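PDB 6AQ3: trafficking protein particle complex subunit 3 from Naegleria fowleri, which carries a covalently bound palmitate and, as a subunit of the TRAPP complex, probably takes part in tethering transport vesicles to their target membranes. Local coordinates for residues C164-C169 / D175-R180; A105-W110 / T115-V120; Q41-Y46 / E134-K139; G36-Q41 / T54-M59. All blocks are in the same frame, centred on the assembly; numbering follows the deposited sequence. Where two conformers were deposited one is given.

Contact 1 of 4, residues C164-C169 / D175-R180; sequences CEYKKC and DQSEIR
I179 sets its CG1 over the face of the Y166 ring, above its centre, 3.7 Å from the ring centroid and only 7° off the normal, a CH-pi contact. Its terminal CD1 reaches on over the phenol end of the ring, 3.7 Å from CZ of Y166. The other branch, CG2, stands anti to the backbone N and touches SG of C164 at 3.4 Å. A branched aliphatic residue thus serves an aromatic and a thiol at once. Beyond the ring, a water joins Y166 OH and S177 OG, giving both buried hydroxyls a polar partner.

The sheet face bearing E165, K168, E178 and R180 is charged. E165 and R180 run side by side, yet their charged ends do not meet: the carboxylate pairs with R182, and the guanidinium with E116 and S118. K168 stretches past E178, with K168 CD 3.5 Å from E178 OE1. Its amine forms a salt bridge with D175, K168 NZ to D175 OD1 3.1 Å, whose hydrogen bond is weak.

In the backbone, R180 N bonds E165 O at 2.8 Å, but K167 and K168 both face E178, whose O accepts K167 N at 2.9 Å and, weakly, K168 N. This is a classic beta bulge, shifting the antiparallel register by one residue near the turn.

The hairpin of strands 160-168 and 177-186 is one side of the four-stranded sheet. Strand 116-121 pairs along the other edge of 177-186, while helix 146-157 packs on the face of C164, Y166 and I179, and Y142 meets the Y166 ring.

Contact 2 of 4, residues A105-W110 / T115-V120; sequences ANVTNW and TEYSIV
The carbonyl oxygen of N106 accepts the N-H of V120 at 2.8 Å, nearly straight at 167°, and I119 CA adds a C-H...O contact to the same oxygen at 3.3 Å. V120 O returns a bond to N106 N, closing a hydrogen-bonded antiparallel pair. T108 and S118 form the next such pair, with V107 and I119 as the non-hydrogen-bonded pair between them. O of A105 and OD1 of N106, two acceptors only 3.0 Å apart, both bond the amine of K94, whose positive charge would ease their closeness.

Together these residues make the beta hairpin of strands 106-108 and 116-121, with 106-108 outermost in the chain's sheet. Helix 85-101 packs against the face of V107, Y117 and I119. Beta-branched valine, threonine and isoleucine suit such extended backbone.

At the hairpin's turn end W110 folds back over Y117. CB of Y117 sits over the indole's six-membered ring, 3.7 Å from its centroid, while the two rings meet obliquely, planes at 49°, with W110 CH2 3.6 Å from Y117 CD2. The Y117 OH bonds T88 of helix 85-101. At the far end A105 CB touches I119 CG2 at 3.6 Å. S118 OG is gripped by R180 and E178 of the adjoining strand, and a bound palmitate passes about 7 Å from the Y117 side chain.

Contact 3 of 4, residues Q41-Y46 / E134-K139; sequences QMLKDY and EPIKQK
K139 reaches from the end of the short helix 134-138 to the backbone of Y46. Its CB leaves the main chain toward the 41-46 segment, and CG, set anti to the carbonyl carbon (chi1 -71°), carries the chain on in that direction. The methylenes run extended from there. CD comes within 3.8 Å of Y46 O and CE within 3.9 Å of it, and a turn at chi4 of 138° presents NZ to the same oxygen at 3.3 Å, a weak hydrogen bond. A lysine suits this exposed rim, since its long aliphatic arm spans the gap while its amine can stay hydrated.

Deeper in, the two segments meet by a single apolar touch: L43 CD2 and I136 CD1 stand 4.2 Å apart, their side chains crossing obliquely. Both point toward the opposite segment. The leucine's forked end and the isoleucine's ethyl arm bring methyl to methyl, which suits a place partly shielded from water.

The backbone that brings L43 and Y46 forward is tightly folded. A type I turn runs from M42 to D45, with D45 N bonded to M42 O at 2.9 Å, and D45 then centres an inverse gamma turn. On the partner side, K139 N bonds P135 O; proline fits the first turn of a helix, where its missing N-H costs no bond.

The contact is completed by L141, which touches both L43 and I136, and by helix 49-75, whose I52 packs on L43 and V49 on K139. Near the C-terminal end of helix 25-42, Q41 bonds D45 of the second subunit.

Contact 4 of 4, residues G36-Q41 / T54-M59; sequences GSLVTQ and TQLEKM
L38 and M59 make the closest apolar contact between the two segments, L38 CD2 lying 3.6 Å from M59 SD. The two side chains slide past each other in opposite directions: the leucine, with CG anti to its backbone N (chi1 169°), reaches across, and the extended methionine runs alongside, bringing its CE near L38 CD1. Looser touches continue the seam. L56 offers CD2 to L38 CD2 at 4.3 Å and CD1 to V39 CG2 at 4.4 Å, so its fork addresses both neighbours. With segment axes 11.8 Å apart at 145°, the reach of leucine and methionine does most of the bridging, and the shorter V39 touches only at the limit.

No hydrogen bond crosses between the two segments; within helix 25-42, G36 O receives both T40 N and T40 OG1, each at 2.9 Å and from opposite faces of the carbonyl plane, which ties the threonine hydroxyl back to its own helix.

Y35 and M42 of helix 25-42 also pack on L56, and Q41 of the second subunit packs on L38 and M59. With no polar bond across it, the contact rests on dispersion and the exclusion of water, so its hold depends on how closely these apolar side chains fit.

How the contacts relate
Along the chain, contacts 3 and 4 open on helix 25-42 and share Q41; their segments alternate, and their centres lie 12 Å apart. Contact 4 ties that helix to helix 49-75, contact 3 to helix 134-138, and both touch the second subunit, placing this helical end at the dimer interface. Contact 2 falls between the two segments of contact 3, and contact 1 comes last; both are hairpins of one antiparallel sheet, centres 10 Å apart, joined where strand 116-121 pairs with 177-186 and R180 bridges to E116. Contacts 1 and 4, nearest atoms about 5 Å apart, do not touch: sheet and dimer-interface helices are different parts of one alpha-beta TRAPP fold.

Contact 1 of 4, residues C164-C169 / D175-R180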
loop_
_atom_site.group_PDB
_atom_site.type_symbol
_atom_site.label_atom_id
_atom_site.label_comp_id
_atom_site.label_asym_id
_atom_site.label_seq_id
_atom_site.Cartn_x
_atom_site.Cartn_y
_atom_site.Cartn_z
ATOM N N CYS C 164 -13.893 -0.630 17.224
ATOM C CA CYS C 164 -13.984 0.314 16.115
ATOM C C CYS C 164 -14.464 -0.427 14.873
ATOM O O CYS C 164 -13.774 -1.335 14.390
ATOM C CB CYS C 164 -12.627 0.975 15.866
ATOM S SG CYS C 164 -12.656 2.153 14.525
ATOM N N GLU C 165 -15.643 -0.050 14.362
ATOM C CA GLU C 165 -16.248 -0.750 13.236
ATOM C C GLU C 165 -16.869 0.226 12.246
ATOM O O GLU C 165 -17.282 1.336 12.600
ATOM C CB GLU C 165 -17.320 -1.753 13.680
ATOM C CG GLU C 165 -18.471 -1.126 14.471
ATOM C CD GLU C 165 -18.204 -1.067 15.978
ATOM O OE1 GLU C 165 -17.254 -1.740 16.442
ATOM O OE2 GLU C 165 -18.950 -0.359 16.706
ATOM N N TYR C 166 -16.914 -0.212 10.988
ATOM C CA TYR C 166 -17.591 0.533 9.939
ATOM C C TYR C 166 -19.102 0.406 10.107
ATOM O O TYR C 166 -19.622 -0.661 10.448
ATOM C CB TYR C 166 -17.175 0.009 8.556
ATOM C CG TYR C 166 -16.288 0.950 7.768
ATOM C CD1 TYR C 166 -16.832 2.034 7.067
ATOM C CD2 TYR C 166 -14.902 0.751 7.717
ATOM C CE1 TYR C 166 -16.023 2.914 6.346
ATOM C CE2 TYR C 166 -14.068 1.621 7.000
ATOM C CZ TYR C 166 -14.636 2.692 6.320
ATOM O OH TYR C 166 -13.813 3.527 5.617
ATOM N N LYS C 167 -19.807 1.501 9.883
ATOM C CA LYS C 167 -21.259 1.483 9.876
ATOM C C LYS C 167 -21.862 1.872 8.535
ATOM O O LYS C 167 -22.917 1.347 8.173
ATOM C CB LYS C 167 -21.805 2.410 10.977
ATOM C CG LYS C 167 -21.260 2.092 12.369
ATOM C CD LYS C 167 -22.245 1.286 13.214
ATOM C CE LYS C 167 -21.856 -0.192 13.300
ATOM N NZ LYS C 167 -22.763 -0.961 14.208
ATOM N N LYS C 168 -21.231 2.777 7.792
ATOM C CA LYS C 168 -21.734 3.213 6.500
ATOM C C LYS C 168 -20.554 3.396 5.558
ATOM O O LYS C 168 -19.498 3.872 5.980
ATOM C CB LYS C 168 -22.546 4.511 6.639
ATOM C CG LYS C 168 -23.886 4.299 7.324
ATOM C CD LYS C 168 -24.566 5.588 7.755
ATOM C CE LYS C 168 -25.017 6.412 6.560
ATOM N NZ LYS C 168 -25.910 7.540 6.961
ATOM N N CYS C 169 -20.726 2.992 4.288
ATOM C CA CYS C 169 -19.698 3.132 3.241
ATOM C C CYS C 169 -20.371 3.377 1.891
ATOM O O CYS C 169 -21.305 2.640 1.535
ATOM C CB CYS C 169 -18.797 1.890 3.159
ATOM S SG CYS C 169 -17.302 2.033 2.086
ATOM N N ASP C 175 -24.631 7.191 1.859
ATOM C CA ASP C 175 -24.368 8.567 1.441
ATOM C C ASP C 175 -23.003 9.080 1.898
ATOM O O ASP C 175 -22.537 10.101 1.378
ATOM C CB ASP C 175 -25.517 9.471 1.900
ATOM C CG ASP C 175 -25.765 9.393 3.375
ATOM O OD1 ASP C 175 -25.467 8.340 3.970
ATOM O OD2 ASP C 175 -26.344 10.351 3.930
ATOM N N GLN C 176 -22.390 8.436 2.892
ATOM C CA GLN C 176 -21.065 8.810 3.364
ATOM C C GLN C 176 -20.442 7.617 4.075
ATOM O O GLN C 176 -21.100 6.606 4.331
ATOM C CB GLN C 176 -21.152 10.015 4.304
ATOM C CG GLN C 176 -21.879 9.695 5.592
ATOM C CD GLN C 176 -22.026 10.900 6.498
ATOM O OE1 GLN C 176 -21.932 12.038 6.048
ATOM N NE2 GLN C 176 -22.292 10.656 7.774
ATOM N N SER C 177 -19.171 7.768 4.434
ATOM C CA SER C 177 -18.499 6.802 5.291
ATOM C C SER C 177 -18.695 7.207 6.735
ATOM O O SER C 177 -18.657 8.395 7.068
ATOM C CB SER C 177 -17.001 6.698 4.988
ATOM O OG SER C 177 -16.794 6.131 3.714
ATOM N N GLU C 178 -18.919 6.212 7.585
ATOM C CA GLU C 178 -19.036 6.428 9.013
ATOM C C GLU C 178 -18.329 5.294 9.723
ATOM O O GLU C 178 -18.614 4.123 9.458
ATOM C CB GLU C 178 -20.499 6.496 9.456
ATOM C CG GLU C 178 -20.649 6.522 10.998
ATOM C CD GLU C 178 -22.090 6.655 11.470
ATOM O OE1 GLU C 178 -23.005 6.737 10.618
ATOM O OE2 GLU C 178 -22.305 6.673 12.705
ATOM N N ILE C 179 -17.422 5.645 10.629
ATOM C CA ILE C 179 -16.701 4.686 11.457
ATOM C C ILE C 179 -17.022 4.984 12.922
ATOM O O ILE C 179 -16.921 6.135 13.358
ATOM C CB ILE C 179 -15.188 4.764 11.190
ATOM C CG1 ILE C 179 -14.889 4.272 9.776
ATOM C CG2 ILE C 179 -14.439 3.938 12.223
ATOM C CD1 ILE C 179 -13.442 4.450 9.337
ATOM N N ARG C 180 -17.418 3.957 13.667
ATOM C CA ARG C 180 -17.807 4.075 15.062
ATOM C C ARG C 180 -16.626 3.695 15.942
ATOM O O ARG C 180 -15.968 2.681 15.692
ATOM C CB ARG C 180 -18.982 3.155 15.381
ATOM C CG ARG C 180 -19.653 3.404 16.736
ATOM C CD ARG C 180 -20.309 4.765 16.706
ATOM N NE ARG C 180 -21.199 4.994 17.831
ATOM C CZ ARG C 180 -21.788 6.156 18.084
ATOM N NH1 ARG C 180 -21.588 7.193 17.284
ATOM N NH2 ARG C 180 -22.587 6.279 19.140
HETATM O O HOH W 1 -14.731 4.497 3.401
#

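Contact 2 of 4, residues A105-W110 / T115-V120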
loop_
_atom_site.group_PDB
_atom_site.type_symbol
_atom_site.label_atom_id
_atom_site.label_comp_id
_atom_site.label_asym_id
_atom_site.label_seq_id
_atom_site.Cartn_x
_atom_site.Cartn_y
_atom_site.Cartn_z
ATOM N N ALA C 105 -12.054 14.565 7.915
ATOM C CA ALA C 105 -13.168 13.865 8.534
ATOM C C ALA C 105 -13.841 14.736 9.593
ATOM O O ALA C 105 -13.318 15.773 10.025
ATOM C CB ALA C 105 -12.695 12.543 9.150
ATOM N N ASN C 106 -15.044 14.325 9.984
ATOM C CA ASN C 106 -15.781 15.023 11.027
ATOM C C ASN C 106 -16.257 14.034 12.086
ATOM O O ASN C 106 -16.409 12.835 11.828
ATOM C CB ASN C 106 -16.929 15.795 10.398
ATOM C CG ASN C 106 -16.442 17.031 9.667
ATOM O OD1 ASN C 106 -15.599 17.768 10.176
ATOM N ND2 ASN C 106 -16.863 17.185 8.418
ATOM N N VAL C 107 -16.492 14.567 13.285
ATOM C CA VAL C 107 -16.968 13.820 14.449
ATOM C C VAL C 107 -18.432 14.152 14.712
ATOM O O VAL C 107 -18.795 15.328 14.833
ATOM C CB VAL C 107 -16.135 14.145 15.700
ATOM C CG1 VAL C 107 -16.687 13.396 16.902
ATOM C CG2 VAL C 107 -14.681 13.788 15.489
ATOM N N THR C 108 -19.251 13.118 14.894
ATOM C CA THR C 108 -20.676 13.279 15.158
ATOM C C THR C 108 -21.142 12.134 16.043
ATOM O O THR C 108 -20.358 11.260 16.432
ATOM C CB THR C 108 -21.532 13.257 13.881
ATOM O OG1 THR C 108 -21.533 11.928 13.341
ATOM C CG2 THR C 108 -21.026 14.231 12.822
ATOM N N ASN C 109 -22.436 12.164 16.370
ATOM C CA ASN C 109 -23.119 11.075 17.073
ATOM C C ASN C 109 -22.418 10.715 18.380
ATOM O O ASN C 109 -22.212 9.542 18.697
ATOM C CB ASN C 109 -23.242 9.839 16.174
ATOM C CG ASN C 109 -23.923 10.133 14.842
ATOM O OD1 ASN C 109 -23.672 9.457 13.841
ATOM N ND2 ASN C 109 -24.796 11.133 14.828
ATOM N N TRP C 110 -22.057 11.738 19.153
ATOM C CA TRP C 110 -21.483 11.495 20.467
ATOM C C TRP C 110 -22.483 10.774 21.357
ATOM O O TRP C 110 -23.691 11.004 21.274
ATOM C CB TRP C 110 -21.086 12.808 21.147
ATOM C CG TRP C 110 -19.804 13.345 20.704
ATOM C CD1 TRP C 110 -19.598 14.340 19.804
ATOM C CD2 TRP C 110 -18.513 12.908 21.131
ATOM N NE1 TRP C 110 -18.251 14.565 19.651
ATOM C CE2 TRP C 110 -17.563 13.690 20.449
ATOM C CE3 TRP C 110 -18.068 11.926 22.030
ATOM C CZ2 TRP C 110 -16.195 13.520 20.624
ATOM C CZ3 TRP C 110 -16.715 11.750 22.198
ATOM C CH2 TRP C 110 -15.789 12.548 21.501
ATOM N N THR C 115 -18.295 8.069 25.629
ATOM C CA THR C 115 -17.513 6.869 25.369
ATOM C C THR C 115 -17.680 6.371 23.939
ATOM O O THR C 115 -17.075 5.359 23.573
ATOM C CB THR C 115 -17.883 5.763 26.358
ATOM O OG1 THR C 115 -19.270 5.435 26.212
ATOM C CG2 THR C 115 -17.610 6.226 27.801
ATOM N N GLU C 116 -18.492 7.049 23.128
ATOM C CA GLU C 116 -18.687 6.678 21.732
ATOM C C GLU C 116 -18.771 7.926 20.876
ATOM O O GLU C 116 -19.376 8.927 21.269
ATOM C CB GLU C 116 -19.967 5.884 21.486
ATOM C CG GLU C 116 -20.213 4.724 22.389
ATOM C CD GLU C 116 -21.457 3.980 21.979
ATOM O OE1 GLU C 116 -21.765 2.937 22.597
ATOM O OE2 GLU C 116 -22.124 4.450 21.030
ATOM N N TYR C 117 -18.176 7.845 19.697
ATOM C CA TYR C 117 -18.349 8.859 18.678
ATOM C C TYR C 117 -18.196 8.170 17.335
ATOM O O TYR C 117 -17.695 7.047 17.248
ATOM C CB TYR C 117 -17.344 10.012 18.851
ATOM C CG TYR C 117 -15.876 9.614 18.764
ATOM C CD1 TYR C 117 -15.246 9.468 17.528
ATOM C CD2 TYR C 117 -15.124 9.375 19.912
ATOM C CE1 TYR C 117 -13.906 9.100 17.433
ATOM C CE2 TYR C 117 -13.778 9.015 19.825
ATOM C CZ TYR C 117 -13.180 8.880 18.578
ATOM O OH TYR C 117 -11.856 8.530 18.468
ATOM N N SER C 118 -18.635 8.848 16.286
ATOM C CA SER C 118 -18.454 8.367 14.927
ATOM C C SER C 118 -17.550 9.330 14.182
ATOM O O SER C 118 -17.537 10.534 14.464
ATOM C CB SER C 118 -19.779 8.230 14.177
ATOM O OG SER C 118 -20.584 7.215 14.745
ATOM N N ILE C 119 -16.800 8.785 13.225
ATOM C CA ILE C 119 -15.971 9.569 12.316
ATOM C C ILE C 119 -16.624 9.454 10.944
ATOM O O ILE C 119 -16.695 8.360 10.373
ATOM C CB ILE C 119 -14.515 9.061 12.291
ATOM C CG1 ILE C 119 -13.849 9.194 13.668
ATOM C CG2 ILE C 119 -13.695 9.822 11.279
ATOM C CD1 ILE C 119 -12.438 8.592 13.747
ATOM N N VAL C 120 -17.118 10.570 10.416
ATOM C CA VAL C 120 -17.823 10.576 9.137
ATOM C C VAL C 120 -17.005 11.336 8.105
ATOM O O VAL C 120 -16.390 12.360 8.417
ATOM C CB VAL C 120 -19.238 11.182 9.265
ATOM C CG1 VAL C 120 -20.130 10.283 10.125
ATOM C CG2 VAL C 120 -19.177 12.576 9.833
#

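Contact 3 of 4, residues Q41-Y46 / E134-K139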
loop_
_atom_site.group_PDB
_atom_site.type_symbol
_atom_site.label_atom_id
_atom_site.label_comp_id
_atom_site.label_asym_id
_atom_site.label_seq_id
_atom_site.Cartn_x
_atom_site.Cartn_y
_atom_site.Cartn_z
ATOM N N GLN C 41 -7.122 -9.877 -3.893
ATOM C CA GLN C 41 -6.650 -11.225 -3.611
ATOM C C GLN C 41 -7.520 -11.919 -2.564
ATOM O O GLN C 41 -7.846 -13.102 -2.705
ATOM C CB GLN C 41 -5.183 -11.164 -3.176
ATOM C CG GLN C 41 -4.640 -12.476 -2.626
ATOM C CD GLN C 41 -4.550 -13.570 -3.659
ATOM O OE1 GLN C 41 -4.472 -13.301 -4.859
ATOM N NE2 GLN C 41 -4.545 -14.824 -3.195
ATOM N N MET C 42 -7.923 -11.200 -1.521
ATOM C CA MET C 42 -8.782 -11.809 -0.508
ATOM C C MET C 42 -10.174 -12.135 -1.047
ATOM O O MET C 42 -10.755 -13.154 -0.674
ATOM C CB MET C 42 -8.871 -10.910 0.716
ATOM C CG MET C 42 -7.514 -10.707 1.372
ATOM S SD MET C 42 -7.602 -9.641 2.796
ATOM C CE MET C 42 -8.580 -10.671 3.877
ATOM N N LEU C 43 -10.716 -11.307 -1.947
ATOM C CA LEU C 43 -12.061 -11.559 -2.455
ATOM C C LEU C 43 -12.197 -12.884 -3.204
ATOM O O LEU C 43 -13.322 -13.268 -3.535
ATOM C CB LEU C 43 -12.541 -10.394 -3.324
ATOM C CG LEU C 43 -13.085 -9.278 -2.434
ATOM C CD1 LEU C 43 -13.331 -8.034 -3.256
ATOM C CD2 LEU C 43 -14.380 -9.778 -1.734
ATOM N N LYS C 44 -11.106 -13.607 -3.446
ATOM C CA LYS C 44 -11.251 -14.954 -3.980
ATOM C C LYS C 44 -12.062 -15.821 -3.016
ATOM O O LYS C 44 -12.760 -16.749 -3.447
ATOM C CB LYS C 44 -9.882 -15.559 -4.255
ATOM C CG LYS C 44 -9.065 -14.759 -5.281
ATOM C CD LYS C 44 -7.857 -15.580 -5.751
ATOM C CE LYS C 44 -7.036 -14.890 -6.805
ATOM N NZ LYS C 44 -6.024 -15.827 -7.373
ATOM N N ASP C 45 -11.963 -15.548 -1.707
ATOM C CA ASP C 45 -12.731 -16.260 -0.681
ATOM C C ASP C 45 -14.109 -15.597 -0.576
ATOM O O ASP C 45 -14.504 -15.035 0.450
ATOM C CB ASP C 45 -11.989 -16.252 0.647
ATOM N N TYR C 46 -14.854 -15.698 -1.682
ATOM C CA TYR C 46 -16.063 -14.895 -1.797
ATOM C C TYR C 46 -17.172 -15.352 -0.851
ATOM O O TYR C 46 -18.108 -14.578 -0.616
ATOM C CB TYR C 46 -16.564 -14.869 -3.251
ATOM C CG TYR C 46 -17.005 -16.195 -3.854
ATOM C CD1 TYR C 46 -18.211 -16.783 -3.489
ATOM C CD2 TYR C 46 -16.236 -16.832 -4.823
ATOM C CE1 TYR C 46 -18.617 -17.972 -4.038
ATOM C CE2 TYR C 46 -16.649 -18.029 -5.393
ATOM C CZ TYR C 46 -17.838 -18.588 -4.991
ATOM O OH TYR C 46 -18.264 -19.773 -5.526
ATOM N N GLU C 134 -22.490 -6.842 -7.305
ATOM C CA GLU C 134 -23.704 -6.813 -6.492
ATOM C C GLU C 134 -23.699 -7.810 -5.339
ATOM O O GLU C 134 -23.994 -7.398 -4.202
ATOM C CB GLU C 134 -24.924 -6.997 -7.397
ATOM C CG GLU C 134 -26.234 -6.661 -6.707
ATOM C CD GLU C 134 -26.265 -5.241 -6.189
ATOM O OE1 GLU C 134 -25.764 -4.329 -6.892
ATOM O OE2 GLU C 134 -26.783 -5.042 -5.070
ATOM N N PRO C 135 -23.346 -9.091 -5.524
ATOM C CA PRO C 135 -23.329 -10.010 -4.368
ATOM C C PRO C 135 -22.335 -9.616 -3.275
ATOM O O PRO C 135 -22.551 -9.951 -2.100
ATOM C CB PRO C 135 -23.005 -11.370 -5.005
ATOM C CG PRO C 135 -22.444 -11.056 -6.361
ATOM C CD PRO C 135 -23.138 -9.814 -6.794
ATOM N N ILE C 136 -21.227 -8.962 -3.626
ATOM C CA ILE C 136 -20.309 -8.491 -2.599
ATOM C C ILE C 136 -20.934 -7.340 -1.809
ATOM O O ILE C 136 -20.708 -7.209 -0.597
ATOM C CB ILE C 136 -18.956 -8.093 -3.220
ATOM C CG1 ILE C 136 -18.325 -9.286 -3.942
ATOM C CG2 ILE C 136 -18.002 -7.577 -2.150
ATOM C CD1 ILE C 136 -18.233 -10.522 -3.114
ATOM N N LYS C 137 -21.670 -6.447 -2.482
ATOM C CA LYS C 137 -22.343 -5.367 -1.754
ATOM C C LYS C 137 -23.367 -5.928 -0.781
ATOM O O LYS C 137 -23.470 -5.466 0.355
ATOM C CB LYS C 137 -23.042 -4.399 -2.711
ATOM C CG LYS C 137 -22.135 -3.507 -3.520
ATOM C CD LYS C 137 -22.932 -2.674 -4.547
ATOM C CE LYS C 137 -23.985 -1.813 -3.861
ATOM N NZ LYS C 137 -24.576 -0.798 -4.782
ATOM N N GLN C 138 -24.145 -6.917 -1.226
ATOM C CA GLN C 138 -25.170 -7.511 -0.380
ATOM C C GLN C 138 -24.547 -8.183 0.834
ATOM O O GLN C 138 -25.163 -8.228 1.908
ATOM C CB GLN C 138 -26.005 -8.502 -1.198
ATOM N N LYS C 139 -23.338 -8.723 0.678
ATOM C CA LYS C 139 -22.609 -9.325 1.781
ATOM C C LYS C 139 -21.894 -8.301 2.647
ATOM O O LYS C 139 -21.263 -8.681 3.646
ATOM C CB LYS C 139 -21.622 -10.362 1.241
ATOM C CG LYS C 139 -22.301 -11.631 0.704
ATOM C CD LYS C 139 -21.260 -12.576 0.118
ATOM C CE LYS C 139 -21.869 -13.626 -0.806
ATOM N NZ LYS C 139 -21.028 -13.822 -2.040
#

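Contact 4 of 4, residues G36-Q41 / T54-M59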
loop_
_atom_site.group_PDB
_atom_site.type_symbol
_atom_site.label_atom_id
_atom_site.label_comp_id
_atom_site.label_asym_id
_atom_site.label_seq_id
_atom_site.Cartn_x
_atom_site.Cartn_y
_atom_site.Cartn_z
ATOM N N GLY C 36 -5.627 -2.153 -2.870
ATOM C CA GLY C 36 -6.623 -2.754 -3.750
ATOM C C GLY C 36 -6.250 -4.145 -4.221
ATOM O O GLY C 36 -7.109 -5.030 -4.298
ATOM N N SER C 37 -4.959 -4.368 -4.520
ATOM C CA SER C 37 -4.512 -5.715 -4.872
ATOM C C SER C 37 -4.694 -6.682 -3.703
ATOM O O SER C 37 -4.930 -7.877 -3.912
ATOM C CB SER C 37 -3.042 -5.707 -5.302
ATOM O OG SER C 37 -2.786 -4.735 -6.295
ATOM N N LEU C 38 -4.519 -6.199 -2.472
ATOM C CA LEU C 38 -4.730 -7.042 -1.299
ATOM C C LEU C 38 -6.196 -7.450 -1.178
ATOM O O LEU C 38 -6.505 -8.639 -1.043
ATOM C CB LEU C 38 -4.250 -6.318 -0.035
ATOM C CG LEU C 38 -4.619 -6.939 1.327
ATOM C CD1 LEU C 38 -4.076 -8.369 1.486
ATOM C CD2 LEU C 38 -4.103 -6.068 2.441
ATOM N N VAL C 39 -7.117 -6.476 -1.229
ATOM C CA VAL C 39 -8.543 -6.803 -1.111
ATOM C C VAL C 39 -8.963 -7.717 -2.248
ATOM O O VAL C 39 -9.672 -8.708 -2.038
ATOM C CB VAL C 39 -9.399 -5.528 -1.087
ATOM C CG1 VAL C 39 -10.869 -5.879 -0.923
ATOM C CG2 VAL C 39 -8.922 -4.563 -0.008
ATOM N N THR C 40 -8.475 -7.433 -3.464
ATOM C CA THR C 40 -8.795 -8.263 -4.622
ATOM C C THR C 40 -8.336 -9.695 -4.411
ATOM O O THR C 40 -9.084 -10.638 -4.675
ATOM C CB THR C 40 -8.153 -7.673 -5.879
ATOM O OG1 THR C 40 -8.765 -6.409 -6.165
ATOM C CG2 THR C 40 -8.309 -8.634 -7.105
ATOM N N GLN C 41 -7.122 -9.877 -3.893
ATOM C CA GLN C 41 -6.650 -11.225 -3.611
ATOM C C GLN C 41 -7.520 -11.919 -2.564
ATOM O O GLN C 41 -7.846 -13.102 -2.705
ATOM C CB GLN C 41 -5.183 -11.164 -3.176
ATOM C CG GLN C 41 -4.640 -12.476 -2.626
ATOM C CD GLN C 41 -4.550 -13.570 -3.659
ATOM O OE1 GLN C 41 -4.472 -13.301 -4.859
ATOM N NE2 GLN C 41 -4.545 -14.824 -3.195
ATOM N N THR C 54 -12.741 -9.154 8.922
ATOM C CA THR C 54 -11.965 -9.377 10.141
ATOM C C THR C 54 -10.463 -9.397 9.878
ATOM O O THR C 54 -9.691 -8.815 10.648
ATOM C CB THR C 54 -12.433 -10.671 10.795
ATOM O OG1 THR C 54 -13.799 -10.496 11.191
ATOM C CG2 THR C 54 -11.560 -11.036 12.000
ATOM N N GLN C 55 -10.019 -10.063 8.811
ATOM C CA GLN C 55 -8.588 -10.099 8.524
ATOM C C GLN C 55 -8.050 -8.728 8.130
ATOM O O GLN C 55 -6.890 -8.405 8.424
ATOM C CB GLN C 55 -8.306 -11.119 7.429
ATOM C CG GLN C 55 -8.280 -12.524 7.957
ATOM C CD GLN C 55 -7.164 -12.708 8.961
ATOM O OE1 GLN C 55 -6.004 -12.379 8.677
ATOM N NE2 GLN C 55 -7.505 -13.216 10.149
ATOM N N LEU C 56 -8.864 -7.913 7.450
ATOM C CA LEU C 56 -8.432 -6.567 7.111
ATOM C C LEU C 56 -8.231 -5.751 8.381
ATOM O O LEU C 56 -7.266 -4.983 8.497
ATOM C CB LEU C 56 -9.461 -5.909 6.175
ATOM C CG LEU C 56 -9.482 -6.453 4.739
ATOM C CD1 LEU C 56 -10.630 -5.867 3.870
ATOM C CD2 LEU C 56 -8.110 -6.173 4.100
ATOM N N GLU C 57 -9.122 -5.935 9.358
ATOM C CA GLU C 57 -8.992 -5.240 10.626
ATOM C C GLU C 57 -7.737 -5.675 11.371
ATOM O O GLU C 57 -7.016 -4.837 11.923
ATOM C CB GLU C 57 -10.227 -5.500 11.479
ATOM C CG GLU C 57 -10.427 -4.499 12.607
ATOM C CD GLU C 57 -9.587 -4.810 13.839
ATOM O OE1 GLU C 57 -9.035 -5.934 13.925
ATOM O OE2 GLU C 57 -9.480 -3.919 14.717
ATOM N N LYS C 58 -7.450 -6.976 11.380
ATOM C CA LYS C 58 -6.272 -7.476 12.082
ATOM C C LYS C 58 -4.985 -6.983 11.431
ATOM O O LYS C 58 -3.992 -6.747 12.124
ATOM C CB LYS C 58 -6.312 -9.001 12.148
ATOM N N MET C 59 -4.981 -6.838 10.109
ATOM C CA MET C 59 -3.838 -6.245 9.434
ATOM C C MET C 59 -3.655 -4.801 9.886
ATOM O O MET C 59 -2.529 -4.361 10.143
ATOM C CB MET C 59 -4.036 -6.322 7.914
ATOM C CG MET C 59 -3.852 -7.735 7.330
ATOM S SD MET C 59 -4.440 -7.845 5.609
ATOM C CE MET C 59 -4.642 -9.605 5.396
#